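Local coordinates for YcgJ protein (Bacillus subtilis, PDB 1XXL) that is a probable methyltransferase that likely uses S-adenosylmethionine as methyl donor for an acceptor not yet identified, at residues Q116-L122 against L231-R237; D134-N138 against V149-S153. All coordinates share one frame. Residues are numbered along the deposited sequence.

Interaction 1. Residues Q116-L122 against L231-R237; sequences QDGRFLL and LIQGIKR
This is an antiparallel pair in the central sheet of a probable Rossmann-like methyltransferase. Strand 118-122 follows a corner at Gln116 and Asp117; its other edge pairs with strand 88-94. Strand 231-236 ends strand 222-236, which runs reversed between 118-125 and 166-179, as in class I methyltransferases. Their axes come within 4.6 Å, with N-to-C directions 157° apart. Both are extended; Asp117 has positive phi (62/12).

Leu231 (t, p) brings CD1 to 4.2 Å from Leu121 CB, and both leucines touch Thr16 of helix 7-17. Ile232 and Leu122 form a hydrogen-bonded pair: Ile232 N to Leu122 O is 2.8 Å, Leu122 N to Ile232 O 2.9 Å. Ile232 CD1 lies 4.0 Å from Leu122 CD2, and Trp157 of helix 154-163 touches both. Gln233 faces Leu121 in a non-hydrogen-bonded pair; its OE1 accepts from Arg119 NH1 at 2.8 Å. A water accepts from Arg119 NH1 (3.2 Å) and Gln233 NE2 (3.1 Å). Phe120 N to Gly234 O and Gly234 N to Phe120 O are both 2.8 Å. A CB on Gly234 would come within 3.5 Å of Phe120 CB, while the Phe120 ring (chi1 t) leads away. Ile235 pairs with Arg119 on the face of Gln233. Lys236 N reaches Gly118 O at 3.2 Å and Lys236 O accepts from Asp117 N at 2.8 Å. Lys236 is all-t; its NZ bonds Leu114 O and Ala111 O and bridges to Asp86. Arg237 O accepts from Gln116 NE2 at 3.2 Å. Arg237 NH1 makes a salt bridge to Asp117 OD1 at 2.6 Å.

Interaction 2. Residues D134-N138 against V149-S153; sequences DEFVN and VRESS
Asn138 lays its side chain (chi1 m, -88°) against the backbone of Arg150 and Glu151. Its OD1 accepts from Glu151 N at 2.8 Å, and its ND2 donates to Glu151 O at 3.2 Å. OD1 also accepts from His148 NE2. One amide thus satisfies both backbone polar groups of one residue, as a neighbouring strand would. The CA atoms of Asn138 and Arg150 are 6.3 Å apart. Residues 134-138 are helical, and 149-153 is an irregular, largely extended loop. Within the helix, Asn138 ND2 also donates to Asp134 O at 3.0 Å. One turn earlier, Asp134 (chi1 t) forms a two-pronged salt bridge with Arg150: OD1 to NH2 is 2.8 Å and OD2 to NH1 2.9 Å. The Arg150 chain is t at chi1 to chi3, with chi4 at 77°. Its NH2 also bridges to Glu156. Glu151 (chi1 p) brings OE1 to 3.8 Å from Val137 CG2, while its carboxylate bonds His125 and Asn141. Ser153 stands at the N-cap of helix 154-163. The contact is a helix-to-loop junction: the Asn138 amide pairs with the N and O of Glu151 in the linker between helices 131-144 and 154-163, beside an Asp-Arg bidentate salt bridge.

Interaction 1 uses strand 118-125 itself; interaction 2 uses helix 131-144, the next helix in the chain, and the loop after it. Their centres are 23 Å apart, and their nearest atoms about 7 Å, without touching. Interaction 1 joins segments distant in sequence. It is held by repeated backbone bonds, with buried apolar side chains at one end and exposed charged ones at the other. Interaction 2 is local, smaller and buried, and its bonds all use side chains. Helix 154-163 relates the two: Trp157 touches Leu122 and Ile232 of interaction 1, and also Ser152 of interaction 2. Charge is placed differently too: Asp117 and Arg237 meet in the open, Asp134 and Arg150 in more enclosed surroundings.

Interaction 1. Residues Q116-L122 against L231-R237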
loop_
_atom_site.group_PDB
_atom_site.type_symbol
_atom_site.label_atom_id
_atom_site.label_comp_id
_atom_site.label_asym_id
_atom_site.label_seq_id
_atom_site.Cartn_x
_atom_site.Cartn_y
_atom_site.Cartn_z
ATOM N N GLN A 116 3.146 21.474 -5.678
ATOM C CA GLN A 116 3.789 21.403 -6.974
ATOM C C GLN A 116 5.182 20.832 -6.853
ATOM O O GLN A 116 5.959 21.233 -5.980
ATOM C CB GLN A 116 3.899 22.781 -7.624
ATOM C CG GLN A 116 2.648 23.231 -8.342
ATOM C CD GLN A 116 2.187 22.287 -9.429
ATOM O OE1 GLN A 116 0.986 22.079 -9.583
ATOM N NE2 GLN A 116 3.122 21.721 -10.191
ATOM N N ASP A 117 5.486 19.893 -7.751
ATOM C CA ASP A 117 6.743 19.177 -7.757
ATOM C C ASP A 117 6.978 18.342 -6.487
ATOM O O ASP A 117 8.056 17.820 -6.306
ATOM C CB ASP A 117 7.911 20.130 -8.038
ATOM C CG ASP A 117 7.683 20.971 -9.295
ATOM O OD1 ASP A 117 7.277 20.399 -10.337
ATOM O OD2 ASP A 117 7.853 22.215 -9.232
ATOM N N GLY A 118 5.948 18.163 -5.658
ATOM C CA GLY A 118 6.013 17.264 -4.524
ATOM C C GLY A 118 5.974 15.814 -4.987
ATOM O O GLY A 118 5.600 15.534 -6.142
ATOM N N ARG A 119 6.336 14.909 -4.071
ATOM C CA ARG A 119 6.449 13.462 -4.336
ATOM C C ARG A 119 5.370 12.617 -3.664
ATOM O O ARG A 119 5.187 12.690 -2.455
ATOM C CB ARG A 119 7.764 12.918 -3.789
ATOM C CG ARG A 119 8.975 13.204 -4.591
ATOM C CD ARG A 119 10.263 12.817 -3.793
ATOM N NE ARG A 119 11.350 13.698 -4.201
ATOM C CZ ARG A 119 12.132 13.493 -5.254
ATOM N NH1 ARG A 119 12.004 12.406 -5.989
ATOM N NH2 ARG A 119 13.081 14.385 -5.556
ATOM N N PHE A 120 4.698 11.795 -4.453
ATOM C CA PHE A 120 3.798 10.750 -3.964
ATOM C C PHE A 120 4.521 9.418 -4.101
ATOM O O PHE A 120 4.931 9.027 -5.209
ATOM C CB PHE A 120 2.502 10.728 -4.797
ATOM C CG PHE A 120 1.520 9.644 -4.414
ATOM C CD1 PHE A 120 1.327 9.275 -3.083
ATOM C CD2 PHE A 120 0.747 9.032 -5.395
ATOM C CE1 PHE A 120 0.408 8.281 -2.746
ATOM C CE2 PHE A 120 -0.173 8.061 -5.066
ATOM C CZ PHE A 120 -0.349 7.682 -3.741
ATOM N N LEU A 121 4.698 8.742 -2.974
ATOM C CA LEU A 121 5.409 7.482 -2.921
ATOM C C LEU A 121 4.416 6.392 -2.577
ATOM O O LEU A 121 3.897 6.326 -1.456
ATOM C CB LEU A 121 6.543 7.551 -1.896
ATOM C CG LEU A 121 7.574 8.632 -2.209
ATOM C CD1 LEU A 121 8.493 8.823 -1.055
ATOM C CD2 LEU A 121 8.383 8.310 -3.438
ATOM N N LEU A 122 4.152 5.539 -3.563
ATOM C CA LEU A 122 3.113 4.549 -3.469
ATOM C C LEU A 122 3.724 3.167 -3.548
ATOM O O LEU A 122 4.351 2.831 -4.552
ATOM C CB LEU A 122 2.133 4.784 -4.621
ATOM C CG LEU A 122 1.080 3.741 -4.901
ATOM C CD1 LEU A 122 0.090 3.695 -3.763
ATOM C CD2 LEU A 122 0.384 4.042 -6.235
ATOM N N LEU A 231 7.257 0.027 -6.005
ATOM C CA LEU A 231 7.240 1.415 -5.567
ATOM C C LEU A 231 7.089 2.264 -6.797
ATOM O O LEU A 231 7.931 2.211 -7.718
ATOM C CB LEU A 231 8.504 1.830 -4.821
ATOM C CG LEU A 231 8.653 3.356 -4.592
ATOM C CD1 LEU A 231 7.529 3.913 -3.754
ATOM C CD2 LEU A 231 10.001 3.687 -3.909
ATOM N N ILE A 232 6.013 3.039 -6.804
ATOM C CA ILE A 232 5.747 4.016 -7.834
ATOM C C ILE A 232 5.985 5.386 -7.211
ATOM O O ILE A 232 5.552 5.648 -6.078
ATOM C CB ILE A 232 4.272 3.925 -8.308
ATOM C CG1 ILE A 232 4.017 2.623 -9.063
ATOM C CG2 ILE A 232 3.881 5.111 -9.187
ATOM C CD1 ILE A 232 2.574 2.197 -9.004
ATOM N N GLN A 233 6.658 6.256 -7.953
ATOM C CA GLN A 233 6.757 7.659 -7.609
ATOM C C GLN A 233 5.910 8.504 -8.555
ATOM O O GLN A 233 6.046 8.410 -9.789
ATOM C CB GLN A 233 8.197 8.141 -7.632
ATOM C CG GLN A 233 8.360 9.596 -7.180
ATOM C CD GLN A 233 9.805 9.981 -6.897
ATOM O OE1 GLN A 233 10.149 10.349 -5.778
ATOM N NE2 GLN A 233 10.635 9.912 -7.896
ATOM N N GLY A 234 5.022 9.299 -7.964
ATOM C CA GLY A 234 4.324 10.391 -8.662
ATOM C C GLY A 234 4.924 11.751 -8.334
ATOM O O GLY A 234 5.262 12.042 -7.178
ATOM N N ILE A 235 5.112 12.590 -9.343
ATOM C CA ILE A 235 5.530 13.957 -9.114
ATOM C C ILE A 235 4.470 14.888 -9.716
ATOM O O ILE A 235 4.091 14.742 -10.899
ATOM C CB ILE A 235 6.965 14.256 -9.689
ATOM C CG1 ILE A 235 8.007 13.427 -8.934
ATOM C CG2 ILE A 235 7.299 15.742 -9.525
ATOM C CD1 ILE A 235 9.328 13.400 -9.561
ATOM N N LYS A 236 3.999 15.835 -8.903
ATOM C CA LYS A 236 2.973 16.784 -9.318
ATOM C C LYS A 236 3.543 17.815 -10.312
ATOM O O LYS A 236 4.449 18.569 -9.998
ATOM C CB LYS A 236 2.354 17.479 -8.113
ATOM C CG LYS A 236 1.216 18.456 -8.456
ATOM C CD LYS A 236 0.503 18.864 -7.189
ATOM C CE LYS A 236 -0.636 19.851 -7.409
ATOM N NZ LYS A 236 -1.313 20.170 -6.132
ATOM N N ARG A 237 3.010 17.790 -11.529
ATOM C CA ARG A 237 3.399 18.701 -12.596
ATOM C C ARG A 237 2.130 19.488 -13.014
ATOM O O ARG A 237 1.373 19.933 -12.155
ATOM C CB ARG A 237 4.012 17.926 -13.762
ATOM C CG ARG A 237 5.216 17.069 -13.412
ATOM C CD ARG A 237 6.395 17.917 -12.947
ATOM N NE ARG A 237 7.621 17.129 -12.896
ATOM C CZ ARG A 237 8.707 17.426 -12.182
ATOM N NH1 ARG A 237 8.767 18.496 -11.408
ATOM N NH2 ARG A 237 9.744 16.630 -12.244
HETATM O O HOH W 1 13.687 10.515 -8.000
#

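Interaction 2. Residues D134-N138 against V149-S153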
loop_
_atom_site.group_PDB
_atom_site.type_symbol
_atom_site.label_atom_id
_atom_site.label_comp_id
_atom_site.label_asym_id
_atom_site.label_seq_id
_atom_site.Cartn_x
_atom_site.Cartn_y
_atom_site.Cartn_z
ATOM N N ASP A 134 -5.075 -10.863 -13.020
ATOM C CA ASP A 134 -5.657 -9.759 -12.238
ATOM C C ASP A 134 -6.754 -10.294 -11.287
ATOM O O ASP A 134 -6.723 -10.128 -10.061
ATOM C CB ASP A 134 -6.229 -8.754 -13.229
ATOM C CG ASP A 134 -6.901 -7.584 -12.580
ATOM O OD1 ASP A 134 -6.787 -6.480 -13.173
ATOM O OD2 ASP A 134 -7.525 -7.739 -11.508
ATOM N N GLU A 135 -7.711 -10.967 -11.886
ATOM C CA GLU A 135 -8.812 -11.594 -11.171
ATOM C C GLU A 135 -8.343 -12.676 -10.149
ATOM O O GLU A 135 -8.843 -12.750 -9.028
ATOM C CB GLU A 135 -9.690 -12.159 -12.270
ATOM C CG GLU A 135 -10.921 -12.872 -11.960
ATOM C CD GLU A 135 -11.657 -13.204 -13.282
ATOM O OE1 GLU A 135 -12.382 -14.231 -13.321
ATOM O OE2 GLU A 135 -11.473 -12.442 -14.290
ATOM N N PHE A 136 -7.355 -13.481 -10.523
ATOM C CA PHE A 136 -6.869 -14.560 -9.654
ATOM C C PHE A 136 -6.329 -14.008 -8.339
ATOM O O PHE A 136 -6.698 -14.458 -7.251
ATOM C CB PHE A 136 -5.773 -15.359 -10.361
ATOM C CG PHE A 136 -5.197 -16.447 -9.522
ATOM C CD1 PHE A 136 -4.081 -16.216 -8.718
ATOM C CD2 PHE A 136 -5.771 -17.709 -9.520
ATOM C CE1 PHE A 136 -3.566 -17.231 -7.932
ATOM C CE2 PHE A 136 -5.248 -18.712 -8.746
ATOM C CZ PHE A 136 -4.155 -18.471 -7.952
ATOM N N VAL A 137 -5.464 -13.010 -8.458
ATOM C CA VAL A 137 -4.822 -12.435 -7.303
ATOM C C VAL A 137 -5.773 -11.579 -6.479
ATOM O O VAL A 137 -5.683 -11.587 -5.259
ATOM C CB VAL A 137 -3.511 -11.692 -7.662
ATOM C CG1 VAL A 137 -3.757 -10.392 -8.443
ATOM C CG2 VAL A 137 -2.685 -11.442 -6.380
ATOM N N ASN A 138 -6.689 -10.861 -7.129
ATOM C CA ASN A 138 -7.684 -10.096 -6.377
ATOM C C ASN A 138 -8.634 -10.981 -5.577
ATOM O O ASN A 138 -8.964 -10.666 -4.406
ATOM C CB ASN A 138 -8.467 -9.138 -7.280
ATOM C CG ASN A 138 -7.783 -7.793 -7.407
ATOM O OD1 ASN A 138 -7.801 -7.014 -6.466
ATOM N ND2 ASN A 138 -7.159 -7.528 -8.556
ATOM N N VAL A 149 -10.469 -4.356 -1.358
ATOM C CA VAL A 149 -11.372 -3.794 -2.370
ATOM C C VAL A 149 -10.835 -4.184 -3.734
ATOM O O VAL A 149 -11.450 -4.968 -4.442
ATOM C CB VAL A 149 -11.511 -2.256 -2.235
ATOM C CG1 VAL A 149 -12.332 -1.689 -3.373
ATOM C CG2 VAL A 149 -12.168 -1.902 -0.873
ATOM N N ARG A 150 -9.679 -3.652 -4.112
ATOM C CA ARG A 150 -9.074 -4.037 -5.386
ATOM C C ARG A 150 -7.635 -3.575 -5.424
ATOM O O ARG A 150 -7.344 -2.474 -4.987
ATOM C CB ARG A 150 -9.844 -3.418 -6.579
ATOM C CG ARG A 150 -9.086 -3.572 -7.909
ATOM C CD ARG A 150 -9.834 -3.098 -9.129
ATOM N NE ARG A 150 -8.935 -3.117 -10.282
ATOM C CZ ARG A 150 -8.569 -4.207 -10.949
ATOM N NH1 ARG A 150 -9.047 -5.409 -10.603
ATOM N NH2 ARG A 150 -7.715 -4.097 -11.973
ATOM N N GLU A 151 -6.746 -4.437 -5.928
ATOM C CA GLU A 151 -5.409 -4.024 -6.295
ATOM C C GLU A 151 -5.396 -3.756 -7.796
ATOM O O GLU A 151 -5.687 -4.649 -8.631
ATOM C CB GLU A 151 -4.323 -5.018 -5.817
ATOM C CG GLU A 151 -4.252 -6.378 -6.470
ATOM C CD GLU A 151 -3.748 -7.464 -5.497
ATOM O OE1 GLU A 151 -2.526 -7.741 -5.477
ATOM O OE2 GLU A 151 -4.584 -8.022 -4.737
ATOM N N SER A 152 -5.106 -2.497 -8.112
ATOM C CA SER A 152 -5.132 -1.996 -9.466
ATOM C C SER A 152 -3.936 -2.535 -10.246
ATOM O O SER A 152 -2.906 -2.940 -9.664
ATOM C CB SER A 152 -5.101 -0.454 -9.479
ATOM O OG SER A 152 -6.213 0.134 -8.831
ATOM N N SER A 153 -4.070 -2.540 -11.575
ATOM C CA SER A 153 -2.949 -2.855 -12.455
ATOM C C SER A 153 -2.033 -1.635 -12.619
ATOM O O SER A 153 -2.426 -0.519 -12.277
ATOM C CB SER A 153 -3.483 -3.334 -13.819
ATOM O OG SER A 153 -4.054 -2.264 -14.539
#